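Local coordinates for lactate racemase apoprotein (Thermoanaerobacterium thermosaccharolyticum, PDB 2YJG), which interconverts the D- and L-isomers of lactate, using as holoenzyme a nickel pincer cofactor derived from nicotinic acid mononucleotide, at residues V272-A277 with E304-D309; R21-L26 with K411-P416; S138-L143 with E154-A159; K184-G189 with Y226-A231. All blocks are in the same frame, centred on the assembly; numbering follows the deposited sequence.

Contact 1 (V272-A277 with E304-D309); sequences VNAKPA and EAACKD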
loop_
_atom_site.group_PDB
_atom_site.type_symbol
_atom_site.label_atom_id
_atom_site.label_comp_id
_atom_site.label_asym_id
_atom_site.label_seq_id
_atom_site.Cartn_x
_atom_site.Cartn_y
_atom_site.Cartn_z
ATOM N N VAL A 272 -31.371 15.053 22.448
ATOM C CA VAL A 272 -32.641 15.746 22.198
ATOM C C VAL A 272 -33.655 15.262 23.212
ATOM O O VAL A 272 -33.613 14.107 23.650
ATOM C CB VAL A 272 -33.131 15.508 20.769
ATOM C CG1 VAL A 272 -32.110 16.057 19.778
ATOM C CG2 VAL A 272 -33.435 13.981 20.545
ATOM N N ASN A 273 -34.549 16.154 23.623
ATOM C CA ASN A 273 -35.512 15.864 24.661
ATOM C C ASN A 273 -36.870 15.623 24.033
ATOM O O ASN A 273 -37.408 16.522 23.350
ATOM C CB ASN A 273 -35.547 17.046 25.663
ATOM C CG ASN A 273 -34.178 17.332 26.288
ATOM O OD1 ASN A 273 -33.576 18.398 26.075
ATOM N ND2 ASN A 273 -33.686 16.390 27.054
ATOM N N ALA A 274 -37.422 14.427 24.206
ATOM C CA ALA A 274 -38.678 14.042 23.565
ATOM C C ALA A 274 -39.853 13.870 24.542
ATOM O O ALA A 274 -39.731 13.184 25.540
ATOM C CB ALA A 274 -38.457 12.689 22.792
ATOM N N LYS A 275 -40.995 14.489 24.259
ATOM C CA LYS A 275 -42.266 14.126 24.871
ATOM C C LYS A 275 -42.837 12.962 24.061
ATOM O O LYS A 275 -43.161 13.114 22.864
ATOM C CB LYS A 275 -43.263 15.300 24.892
ATOM C CG LYS A 275 -44.719 14.817 25.077
ATOM C CD LYS A 275 -45.706 15.939 25.559
ATOM C CE LYS A 275 -47.110 15.321 25.866
ATOM N NZ LYS A 275 -48.156 16.372 26.051
ATOM N N PRO A 276 -42.994 11.796 24.689
ATOM C CA PRO A 276 -43.350 10.705 23.781
ATOM C C PRO A 276 -44.694 10.894 23.048
ATOM O O PRO A 276 -45.676 11.459 23.599
ATOM C CB PRO A 276 -43.311 9.456 24.655
ATOM C CG PRO A 276 -42.613 9.871 25.972
ATOM C CD PRO A 276 -42.844 11.366 26.094
ATOM N N ALA A 277 -44.704 10.452 21.790
ATOM C CA ALA A 277 -45.809 10.670 20.886
ATOM C C ALA A 277 -46.300 9.347 20.365
ATOM O O ALA A 277 -45.616 8.308 20.425
ATOM C CB ALA A 277 -45.388 11.537 19.713
ATOM N N GLU A 304 -37.979 4.503 19.104
ATOM C CA GLU A 304 -38.515 3.801 20.229
ATOM C C GLU A 304 -38.575 4.711 21.457
ATOM O O GLU A 304 -39.571 4.720 22.152
ATOM C CB GLU A 304 -37.578 2.635 20.573
ATOM C CG GLU A 304 -37.998 1.723 21.730
ATOM C CD GLU A 304 -36.889 0.689 22.038
ATOM O OE1 GLU A 304 -35.724 0.973 21.755
ATOM O OE2 GLU A 304 -37.174 -0.395 22.600
ATOM N N ALA A 305 -37.484 5.414 21.716
ATOM C CA ALA A 305 -37.340 6.294 22.833
ATOM C C ALA A 305 -38.290 7.514 22.787
ATOM O O ALA A 305 -38.646 8.031 23.847
ATOM C CB ALA A 305 -35.906 6.722 22.944
ATOM N N ALA A 306 -38.740 7.911 21.598
ATOM C CA ALA A 306 -39.694 9.026 21.440
ATOM C C ALA A 306 -41.107 8.622 21.188
ATOM O O ALA A 306 -41.942 9.503 20.885
ATOM C CB ALA A 306 -39.246 9.951 20.282
ATOM N N CYS A 307 -41.400 7.318 21.268
ATOM C CA CYS A 307 -42.699 6.791 20.938
ATOM C C CYS A 307 -43.383 6.246 22.212
ATOM O O CYS A 307 -42.735 5.663 23.087
ATOM C CB CYS A 307 -42.516 5.699 19.897
ATOM S SG CYS A 307 -43.935 5.237 19.002
ATOM N N LYS A 308 -44.681 6.502 22.340
ATOM C CA LYS A 308 -45.497 5.870 23.350
ATOM C C LYS A 308 -45.628 4.353 23.077
ATOM O O LYS A 308 -45.623 3.898 21.930
ATOM C CB LYS A 308 -46.899 6.506 23.341
ATOM C CG LYS A 308 -46.970 7.933 23.875
ATOM C CD LYS A 308 -48.450 8.335 23.944
ATOM C CE LYS A 308 -48.658 9.832 23.751
ATOM N NZ LYS A 308 -50.129 10.197 23.560
ATOM N N ASP A 309 -45.778 3.580 24.144
ATOM C CA ASP A 309 -46.036 2.154 24.050
ATOM C C ASP A 309 -47.199 1.920 23.165
ATOM O O ASP A 309 -48.262 2.578 23.278
ATOM C CB ASP A 309 -46.334 1.526 25.423
ATOM C CG ASP A 309 -45.262 1.868 26.486
ATOM O OD1 ASP A 309 -44.037 1.670 26.229
ATOM O OD2 ASP A 309 -45.651 2.365 27.589
#
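A single parallel beta bridge pairs Ala277, at the end of strand 271-277, with Cys307, which follows helix 293-305. Two backbone bonds make it. Ala277 N donates to Ala306 O at 3.1 Å. Lys308 N donates to Ala277 O at 2.8 Å, almost straight at 170° but from above the carbonyl plane. Each carbonyl also takes a CA-H contact. Pro276 CA lies 3.4 Å from Ala306 O, and Cys307 CA lies 3.3 Å from Ala277 O. Cys307 SG is anti to its backbone N (chi1 -163°) and stands 3.8 Å from Ala277 O. The Lys308 chain extends past the backbone of Pro276, where CE comes within 3.4 Å of Pro276 O. Its NZ goes on to a salt bridge with Asp278. The apolar part is small: Ala274 CB meets Ala306 CB at 3.8 Å, and Asn413 and Ile415 also touch the Ala306 side chain. Strand 279-283, helix 293-305 and strand 311-316 form a beta-alpha-beta unit between neighbouring parallel strands. The bridge ties the chain entering this unit to the chain leaving its helix, within the alpha/beta fold of the C-terminal region.

Contact 2 (R21-L26 with K411-P416); sequences RIQGIL and KINVIP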
loop_
_atom_site.group_PDB
_atom_site.type_symbol
_atom_site.label_atom_id
_atom_site.label_comp_id
_atom_site.label_asym_id
_atom_site.label_seq_id
_atom_site.Cartn_x
_atom_site.Cartn_y
_atom_site.Cartn_z
ATOM N N ARG A 21 -49.959 18.942 13.473
ATOM C CA ARG A 21 -49.636 17.525 13.713
ATOM C C ARG A 21 -48.292 17.244 14.412
ATOM O O ARG A 21 -48.045 16.089 14.752
ATOM C CB ARG A 21 -49.665 16.732 12.391
ATOM C CG ARG A 21 -51.041 16.710 11.650
ATOM C CD ARG A 21 -52.159 16.040 12.450
ATOM N NE ARG A 21 -51.834 14.688 12.891
ATOM C CZ ARG A 21 -51.824 13.617 12.106
ATOM N NH1 ARG A 21 -52.128 13.722 10.808
ATOM N NH2 ARG A 21 -51.490 12.432 12.619
ATOM N N ILE A 22 -47.457 18.279 14.673
ATOM C CA ILE A 22 -46.088 18.094 15.132
ATOM C C ILE A 22 -45.951 18.340 16.605
ATOM O O ILE A 22 -46.274 19.433 17.103
ATOM C CB ILE A 22 -45.107 19.000 14.370
ATOM C CG1 ILE A 22 -45.128 18.657 12.881
ATOM C CG2 ILE A 22 -43.642 18.865 14.926
ATOM C CD1 ILE A 22 -44.317 19.596 12.017
ATOM N N GLN A 23 -45.459 17.342 17.317
ATOM C CA GLN A 23 -45.119 17.518 18.683
ATOM C C GLN A 23 -43.894 18.400 18.684
ATOM O O GLN A 23 -43.939 19.604 19.059
ATOM C CB GLN A 23 -44.914 16.166 19.395
ATOM C CG GLN A 23 -44.764 16.272 20.892
ATOM C CD GLN A 23 -46.018 16.659 21.608
ATOM O OE1 GLN A 23 -47.019 15.950 21.561
ATOM N NE2 GLN A 23 -45.984 17.827 22.290
ATOM N N GLY A 24 -42.789 17.835 18.235
ATOM C CA GLY A 24 -41.537 18.523 18.183
ATOM C C GLY A 24 -40.739 17.972 16.989
ATOM O O GLY A 24 -40.997 16.854 16.518
ATOM N N ILE A 25 -39.776 18.754 16.534
ATOM C CA ILE A 25 -38.845 18.318 15.477
ATOM C C ILE A 25 -37.527 18.258 16.185
ATOM O O ILE A 25 -36.973 19.284 16.604
ATOM C CB ILE A 25 -38.789 19.260 14.261
ATOM C CG1 ILE A 25 -40.145 19.365 13.553
ATOM C CG2 ILE A 25 -37.703 18.815 13.285
ATOM C CD1 ILE A 25 -40.139 20.342 12.255
ATOM N N LEU A 26 -37.030 17.053 16.415
ATOM C CA LEU A 26 -35.894 16.902 17.345
ATOM C C LEU A 26 -34.621 16.690 16.548
ATOM O O LEU A 26 -34.477 15.666 15.896
ATOM C CB LEU A 26 -36.127 15.704 18.230
ATOM C CG LEU A 26 -37.484 15.667 18.909
ATOM C CD1 LEU A 26 -37.600 14.404 19.731
ATOM C CD2 LEU A 26 -37.595 16.969 19.833
ATOM N N LYS A 411 -50.438 13.781 17.589
ATOM C CA LYS A 411 -49.202 14.581 17.375
ATOM C C LYS A 411 -48.004 13.639 17.132
ATOM O O LYS A 411 -47.979 12.534 17.623
ATOM C CB LYS A 411 -48.921 15.632 18.464
ATOM C CG LYS A 411 -49.781 16.927 18.316
ATOM C CD LYS A 411 -49.067 18.213 18.694
ATOM C CE LYS A 411 -49.724 18.909 19.877
ATOM N NZ LYS A 411 -49.338 20.306 20.204
ATOM N N ILE A 412 -47.034 14.105 16.356
ATOM C CA ILE A 412 -46.007 13.289 15.767
ATOM C C ILE A 412 -44.702 13.876 16.148
ATOM O O ILE A 412 -44.475 15.100 16.001
ATOM C CB ILE A 412 -46.062 13.333 14.206
ATOM C CG1 ILE A 412 -47.402 12.855 13.676
ATOM C CG2 ILE A 412 -44.928 12.506 13.550
ATOM C CD1 ILE A 412 -47.650 13.289 12.211
ATOM N N ASN A 413 -43.798 13.027 16.605
ATOM C CA ASN A 413 -42.450 13.449 16.828
ATOM C C ASN A 413 -41.666 13.274 15.533
ATOM O O ASN A 413 -41.690 12.197 14.970
ATOM C CB ASN A 413 -41.796 12.628 17.958
ATOM C CG ASN A 413 -42.041 13.180 19.369
ATOM O OD1 ASN A 413 -42.004 12.424 20.365
ATOM N ND2 ASN A 413 -42.204 14.480 19.478
ATOM N N VAL A 414 -40.910 14.281 15.090
ATOM C CA VAL A 414 -40.051 14.170 13.884
ATOM C C VAL A 414 -38.609 14.235 14.262
ATOM O O VAL A 414 -38.152 15.221 14.837
ATOM C CB VAL A 414 -40.361 15.295 12.825
ATOM C CG1 VAL A 414 -39.466 15.119 11.553
ATOM C CG2 VAL A 414 -41.864 15.256 12.446
ATOM N N ILE A 415 -37.858 13.174 13.966
ATOM C CA ILE A 415 -36.458 13.125 14.298
ATOM C C ILE A 415 -35.761 12.925 12.950
ATOM O O ILE A 415 -35.601 11.776 12.512
ATOM C CB ILE A 415 -36.126 11.927 15.185
ATOM C CG1 ILE A 415 -37.120 11.827 16.377
ATOM C CG2 ILE A 415 -34.654 12.019 15.633
ATOM C CD1 ILE A 415 -36.777 10.721 17.413
ATOM N N PRO A 416 -35.363 14.022 12.285
ATOM C CA PRO A 416 -34.956 13.835 10.887
ATOM C C PRO A 416 -33.754 12.912 10.663
ATOM O O PRO A 416 -33.733 12.194 9.668
ATOM C CB PRO A 416 -34.672 15.248 10.366
ATOM C CG PRO A 416 -35.206 16.225 11.477
ATOM C CD PRO A 416 -35.417 15.441 12.715
#
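Val414 O is held by two groups of the partner strand. Leu26 N donates to it at 2.7 Å, nearly along the C=O axis, and Ile25 CA brings a C-H to it at 3.2 Å. Ile412 O also takes two groups, but Gln23 N, donating at 2.8 Å, comes from above the carbonyl plane; Ile22 CA adds a C-H contact. Between them Val414 N donates to Gly24 O at 2.9 Å, and this bond is practically straight (178°). The strands run parallel, but the pairing slips. Ile22 pairs with Ile412 and Ile25 with Val414, so strand 22-25 uses one residue more. The chain turns a corner at Gln23, and the buried Gly24 N finds no partner in the model.

The Arg21 side chain bends at chi2 and chi3. Ile412 CD1 sits 3.9 Å above one face of its guanidinium plane, toward the rim. The charge itself is met by Glu403. Further along, Ile25 and Val414 lie side by side, with Ile25 CG1 4.1 Å from Val414 CB. Ile25 also crosses Pro416 at about a right angle, CG2 to CG 4.0 Å. Pro416 CD closes on Leu26 O at 3.3 Å.

The pairing adds a piece of N-terminal chain to a parallel sheet otherwise built from the C-terminal part. Within this chain strand 22-25 is an outermost strand of that sheet. On its other side strand 412-415 pairs with strand 279-283. Ile4 of strand 3-8 packs on Ile25 and Val414, and Ile6 on Pro416. Leu26 reaches Val272 and Ala274 of strand 271-277.

Contact 3 (S138-L143 with E154-A159); sequences SENMEL and EINKLA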
loop_
_atom_site.group_PDB
_atom_site.type_symbol
_atom_site.label_atom_id
_atom_site.label_comp_id
_atom_site.label_asym_id
_atom_site.label_seq_id
_atom_site.Cartn_x
_atom_site.Cartn_y
_atom_site.Cartn_z
ATOM N N SER A 138 -5.831 -17.411 16.276
ATOM C CA SER A 138 -5.565 -17.647 17.686
ATOM C C SER A 138 -4.105 -17.541 18.057
ATOM O O SER A 138 -3.791 -17.165 19.180
ATOM C CB SER A 138 -6.079 -19.030 18.071
ATOM O OG SER A 138 -7.267 -19.301 17.337
ATOM N N GLU A 139 -3.225 -17.856 17.109
ATOM C CA GLU A 139 -1.783 -17.829 17.312
ATOM C C GLU A 139 -1.288 -16.422 17.592
ATOM O O GLU A 139 -0.291 -16.229 18.329
ATOM C CB GLU A 139 -1.069 -18.378 16.065
ATOM C CG GLU A 139 0.461 -18.604 16.204
ATOM C CD GLU A 139 1.143 -18.856 14.842
ATOM O OE1 GLU A 139 0.456 -19.329 13.891
ATOM O OE2 GLU A 139 2.349 -18.556 14.722
ATOM N N ASN A 140 -1.967 -15.436 17.005
ATOM C CA ASN A 140 -1.637 -14.046 17.297
ATOM C C ASN A 140 -2.407 -13.361 18.444
ATOM O O ASN A 140 -2.250 -12.147 18.662
ATOM C CB ASN A 140 -1.790 -13.213 16.041
ATOM C CG ASN A 140 -1.050 -11.928 16.143
ATOM O OD1 ASN A 140 0.065 -11.885 16.691
ATOM N ND2 ASN A 140 -1.660 -10.843 15.636
ATOM N N MET A 141 -3.211 -14.137 19.172
ATOM C CA MET A 141 -3.971 -13.674 20.344
ATOM C C MET A 141 -3.291 -14.122 21.619
ATOM O O MET A 141 -2.688 -15.198 21.626
ATOM C CB MET A 141 -5.381 -14.296 20.374
ATOM C CG MET A 141 -6.259 -14.043 19.176
ATOM S SD MET A 141 -6.751 -12.320 19.070
ATOM C CE MET A 141 -7.689 -12.398 17.628
ATOM N N GLU A 142 -3.417 -13.335 22.687
ATOM C CA GLU A 142 -2.954 -13.727 24.012
ATOM C C GLU A 142 -4.023 -13.536 25.082
ATOM O O GLU A 142 -4.624 -12.476 25.201
ATOM C CB GLU A 142 -1.737 -12.920 24.399
ATOM C CG GLU A 142 -1.035 -13.386 25.643
ATOM C CD GLU A 142 0.359 -12.766 25.782
ATOM O OE1 GLU A 142 1.050 -12.627 24.754
ATOM O OE2 GLU A 142 0.739 -12.401 26.909
ATOM N N LEU A 143 -4.250 -14.576 25.884
ATOM C CA LEU A 143 -5.089 -14.443 27.067
ATOM C C LEU A 143 -4.400 -13.513 28.036
ATOM O O LEU A 143 -3.217 -13.728 28.390
ATOM C CB LEU A 143 -5.351 -15.826 27.689
ATOM C CG LEU A 143 -6.143 -15.906 28.997
ATOM C CD1 LEU A 143 -7.579 -15.275 28.883
ATOM C CD2 LEU A 143 -6.203 -17.373 29.421
ATOM N N GLU A 154 -8.956 -12.102 25.470
ATOM C CA GLU A 154 -7.838 -12.447 24.582
ATOM C C GLU A 154 -7.676 -11.294 23.633
ATOM O O GLU A 154 -8.660 -10.908 22.986
ATOM C CB GLU A 154 -8.154 -13.727 23.809
ATOM C CG GLU A 154 -8.590 -14.847 24.800
ATOM C CD GLU A 154 -9.287 -16.030 24.186
ATOM O OE1 GLU A 154 -9.971 -15.897 23.148
ATOM O OE2 GLU A 154 -9.151 -17.131 24.792
ATOM N N ILE A 155 -6.484 -10.711 23.582
ATOM C CA ILE A 155 -6.228 -9.632 22.616
ATOM C C ILE A 155 -4.981 -9.884 21.740
ATOM O O ILE A 155 -4.170 -10.762 22.043
ATOM C CB ILE A 155 -6.253 -8.266 23.250
ATOM C CG1 ILE A 155 -5.145 -8.058 24.299
ATOM C CG2 ILE A 155 -7.633 -8.020 23.947
ATOM C CD1 ILE A 155 -4.870 -6.620 24.612
ATOM N N ASN A 156 -4.858 -9.127 20.657
ATOM C CA ASN A 156 -3.674 -9.210 19.778
ATOM C C ASN A 156 -2.349 -9.084 20.561
ATOM O O ASN A 156 -2.127 -8.112 21.340
ATOM C CB ASN A 156 -3.756 -8.107 18.729
ATOM C CG ASN A 156 -2.907 -8.361 17.507
ATOM O OD1 ASN A 156 -1.665 -8.373 17.573
ATOM N ND2 ASN A 156 -3.566 -8.508 16.369
ATOM N N LYS A 157 -1.479 -10.072 20.328
ATOM C CA LYS A 157 -0.163 -10.154 20.991
ATOM C C LYS A 157 0.735 -8.930 20.818
ATOM O O LYS A 157 1.475 -8.562 21.702
ATOM C CB LYS A 157 0.616 -11.383 20.457
ATOM C CG LYS A 157 1.271 -12.188 21.600
ATOM C CD LYS A 157 1.713 -13.630 21.189
ATOM C CE LYS A 157 2.486 -13.669 19.861
ATOM N NZ LYS A 157 2.974 -15.074 19.481
ATOM N N LEU A 158 0.704 -8.357 19.640
ATOM C CA LEU A 158 1.473 -7.147 19.364
ATOM C C LEU A 158 1.161 -6.062 20.353
ATOM O O LEU A 158 2.041 -5.372 20.833
ATOM C CB LEU A 158 1.120 -6.675 17.964
ATOM C CG LEU A 158 2.091 -5.665 17.372
ATOM C CD1 LEU A 158 3.439 -6.363 17.036
ATOM C CD2 LEU A 158 1.437 -5.100 16.125
ATOM N N ALA A 159 -0.131 -5.894 20.647
ATOM C CA ALA A 159 -0.572 -4.915 21.639
ATOM C C ALA A 159 -0.028 -5.191 23.048
ATOM O O ALA A 159 0.376 -4.271 23.765
ATOM C CB ALA A 159 -2.094 -4.873 21.647
#
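Glu139 O faces Lys157 NZ where the chain enters the beta hairpin of strands 141-146 and 152-156. Next, Asn140 O accepts from Lys157 N at 2.8 Å, in an almost straight bond of 174°. The Asn140 side chain has CG anti to the backbone N (chi1 -161°). This places CG on the side of Asn156, and the two amide planes stand nearly perpendicular. Asn156 OD1 caps the helix that follows: Leu158 N donates to it at 3.1 Å, in plane and on a lone pair. Asn156 ND2 is hydrogen-bonded to His133, so the amide is fixed at both ends.

Met141 and Asn156 are a non-hydrogen-bonded pair whose side chains diverge. The bent Met141 chain brings SD back to the Ile155-Asn156 peptide, 4.0 Å from Asn156 N.

Glu142 and Ile155 form the hydrogen-bonded pair. Glu142 N donates to Ile155 O at 2.8 Å, and Ile155 N to Glu142 O at 3.0 Å. The extended Glu142 side chain crosses that of Lys157 at about a right angle. OE1 lies 3.2 Å from Lys157 CG, but the charged ends are not in contact.

Leu143 pairs with Glu154, whose OE1 is hydrogen-bonded to Ser192. Here the touch is between aliphatic parts, with Leu143 CD1 4.2 Å from Glu154 CG.

Contact 4 (K184-G189 with Y226-A231); sequences KSILPG and YAAKKA. With EDO (1,2-ethanediol), chain F.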
loop_
_atom_site.group_PDB
_atom_site.type_symbol
_atom_site.label_atom_id
_atom_site.label_comp_id
_atom_site.label_asym_id
_atom_site.label_seq_id
_atom_site.Cartn_x
_atom_site.Cartn_y
_atom_site.Cartn_z
ATOM N N LYS A 184 -13.089 0.962 23.069
ATOM C CA LYS A 184 -13.494 0.092 21.941
ATOM C C LYS A 184 -12.373 -0.277 20.970
ATOM O O LYS A 184 -12.488 -1.244 20.179
ATOM C CB LYS A 184 -14.699 0.666 21.165
ATOM C CG LYS A 184 -16.021 0.295 21.779
ATOM C CD LYS A 184 -17.259 0.550 20.882
ATOM C CE LYS A 184 -17.462 -0.554 19.881
ATOM N NZ LYS A 184 -18.726 -0.316 19.175
ATOM N N SER A 185 -11.299 0.489 20.995
ATOM C CA SER A 185 -10.091 0.095 20.261
ATOM C C SER A 185 -9.540 -1.261 20.778
ATOM O O SER A 185 -8.827 -1.941 20.046
ATOM C CB SER A 185 -9.033 1.194 20.336
ATOM O OG SER A 185 -9.490 2.366 19.678
ATOM N N ILE A 186 -9.812 -1.612 22.039
ATOM C CA ILE A 186 -9.367 -2.866 22.600
ATOM C C ILE A 186 -10.419 -3.949 22.432
ATOM O O ILE A 186 -10.138 -4.958 21.813
ATOM C CB ILE A 186 -8.978 -2.761 24.067
ATOM C CG1 ILE A 186 -8.021 -1.580 24.272
ATOM C CG2 ILE A 186 -8.506 -4.132 24.600
ATOM C CD1 ILE A 186 -6.612 -1.710 23.595
ATOM N N LEU A 187 -11.628 -3.726 22.961
ATOM C CA LEU A 187 -12.698 -4.702 22.853
ATOM C C LEU A 187 -13.916 -3.939 22.299
ATOM O O LEU A 187 -14.452 -3.071 22.968
ATOM C CB LEU A 187 -12.990 -5.309 24.228
ATOM C CG LEU A 187 -14.114 -6.332 24.382
ATOM C CD1 LEU A 187 -13.854 -7.589 23.573
ATOM C CD2 LEU A 187 -14.419 -6.657 25.870
ATOM N N PRO A 188 -14.319 -4.217 21.043
ATOM C CA PRO A 188 -13.891 -5.336 20.232
ATOM C C PRO A 188 -12.630 -5.204 19.363
ATOM O O PRO A 188 -12.204 -6.201 18.757
ATOM C CB PRO A 188 -15.107 -5.569 19.354
ATOM C CG PRO A 188 -15.696 -4.099 19.113
ATOM C CD PRO A 188 -15.261 -3.323 20.327
ATOM N N GLY A 189 -12.049 -4.018 19.246
ATOM C CA GLY A 189 -11.194 -3.704 18.118
ATOM C C GLY A 189 -10.034 -4.645 17.818
ATOM O O GLY A 189 -9.772 -4.972 16.638
ATOM N N TYR A 226 -12.610 -2.476 31.457
ATOM C CA TYR A 226 -11.671 -3.376 32.122
ATOM C C TYR A 226 -10.673 -3.948 31.156
ATOM O O TYR A 226 -9.455 -3.975 31.468
ATOM C CB TYR A 226 -12.409 -4.478 32.815
ATOM C CG TYR A 226 -11.536 -5.405 33.601
ATOM C CD1 TYR A 226 -10.918 -6.526 33.010
ATOM C CD2 TYR A 226 -11.402 -5.230 34.974
ATOM C CE1 TYR A 226 -10.169 -7.417 33.797
ATOM C CE2 TYR A 226 -10.680 -6.105 35.740
ATOM C CZ TYR A 226 -10.056 -7.175 35.163
ATOM O OH TYR A 226 -9.323 -7.981 36.020
ATOM N N ALA A 227 -11.150 -4.388 29.973
ATOM C CA ALA A 227 -10.275 -4.832 28.858
ATOM C C ALA A 227 -9.217 -3.822 28.527
ATOM O O ALA A 227 -8.046 -4.197 28.338
ATOM C CB ALA A 227 -11.090 -5.167 27.575
ATOM N N ALA A 228 -9.590 -2.545 28.436
ATOM C CA ALA A 228 -8.609 -1.494 28.078
ATOM C C ALA A 228 -7.539 -1.342 29.172
ATOM O O ALA A 228 -6.319 -1.208 28.886
ATOM C CB ALA A 228 -9.312 -0.161 27.816
ATOM N N LYS A 229 -7.992 -1.331 30.435
ATOM C CA LYS A 229 -7.071 -1.310 31.590
ATOM C C LYS A 229 -6.072 -2.455 31.592
ATOM O O LYS A 229 -4.850 -2.215 31.743
ATOM C CB LYS A 229 -7.824 -1.294 32.943
ATOM C CG LYS A 229 -8.827 -0.189 33.044
ATOM C CD LYS A 229 -8.895 0.494 34.429
ATOM C CE LYS A 229 -9.476 -0.420 35.518
ATOM N NZ LYS A 229 -10.186 0.395 36.609
ATOM N N LYS A 230 -6.567 -3.674 31.372
ATOM C CA LYS A 230 -5.748 -4.874 31.366
ATOM C C LYS A 230 -4.790 -4.897 30.181
ATOM O O LYS A 230 -3.773 -5.583 30.235
ATOM C CB LYS A 230 -6.580 -6.162 31.240
ATOM C CG LYS A 230 -7.351 -6.667 32.461
ATOM C CD LYS A 230 -6.473 -6.857 33.692
ATOM C CE LYS A 230 -5.967 -8.269 33.919
ATOM N NZ LYS A 230 -5.493 -8.357 35.327
ATOM N N ALA A 231 -5.172 -4.219 29.099
ATOM C CA ALA A 231 -4.300 -4.034 27.932
ATOM C C ALA A 231 -3.233 -2.973 28.095
ATOM O O ALA A 231 -2.437 -2.799 27.153
ATOM C CB ALA A 231 -5.162 -3.664 26.707
HETATM C C1 EDO F . -19.947 -2.782 16.471
HETATM O O1 EDO F . -19.016 -2.323 17.458
HETATM C C2 EDO F . -21.271 -3.132 17.110
HETATM O O2 EDO F . -21.614 -4.466 16.727
#
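Leu187, whose CB rests on Ala227 CB at 3.9 Å, is followed by a cis peptide bond to Pro188. This bond lies in the loop that carries Lys184, the residue that by similarity binds the nickel cofactor covalently. Helix 219-230 meets the loop through alanines, and all five touching residues are buried.

Ile186 does most of the work. Its CG1 lies beside the backbone N and anti to the carbonyl carbon (chi1 -50°), and packs 3.9 Å from Ala228 CA. CG2 stands 3.8 Å from Ala227 O, an oxygen already hydrogen-bonded to Ala231 N. CD1 meets Ala231 CB at 4.0 Å, and CG2 touches the same methyl. The isoleucine thus reaches from Ala227 to Ala231. Leu187 adds CD2, 4.0 Å from Ala227 CB.

Leu153 of the hairpin strand 152-156 reaches the helix, Ile155 reaches Ala231, and Ile69 of strand 66-71 packs on Ile186. Within the loop, Gly189 N donates to Lys184 O at 3.0 Å.

Lys184 itself takes no part in the helix contact. Its CB is directed away from the helix, and its NZ donates to O1 of a 1,2-ethanediol at 2.7 Å. The diol probably comes from the crystallisation liquor, and the enzyme here is the apoprotein. The side chain of Leu187 is about 7 Å from that of His200, a nickel ligand by similarity.

The two segments share no hydrogen bond and meet by van der Waals contact alone, while the amine of Lys184 lies apart from the interface, consistent with its attachment to the cofactor.

How the contacts relate
The contacts form two touching pairs on opposite sides of the chain's centre. Contacts 1 and 2 have centres 10 Å apart, and Ala277 CB lies 3.5 Å from Lys411 O. Contacts 3 and 4 have centres 12 Å apart, and Ile155 CD1 of the hairpin meets Ala231 CB at 3.6 Å. Between the pairs, the nearest atoms of contacts 1 and 4 are still about 17 Å apart. Contact 4 holds the predicted cofactor lysine, Lys184. The Lys184 side chain is about 12 Å from that of Ile155 in contact 3. In contact 2, Ile415 is about 11 Å from Lys298, a probable substrate ligand, between side chains.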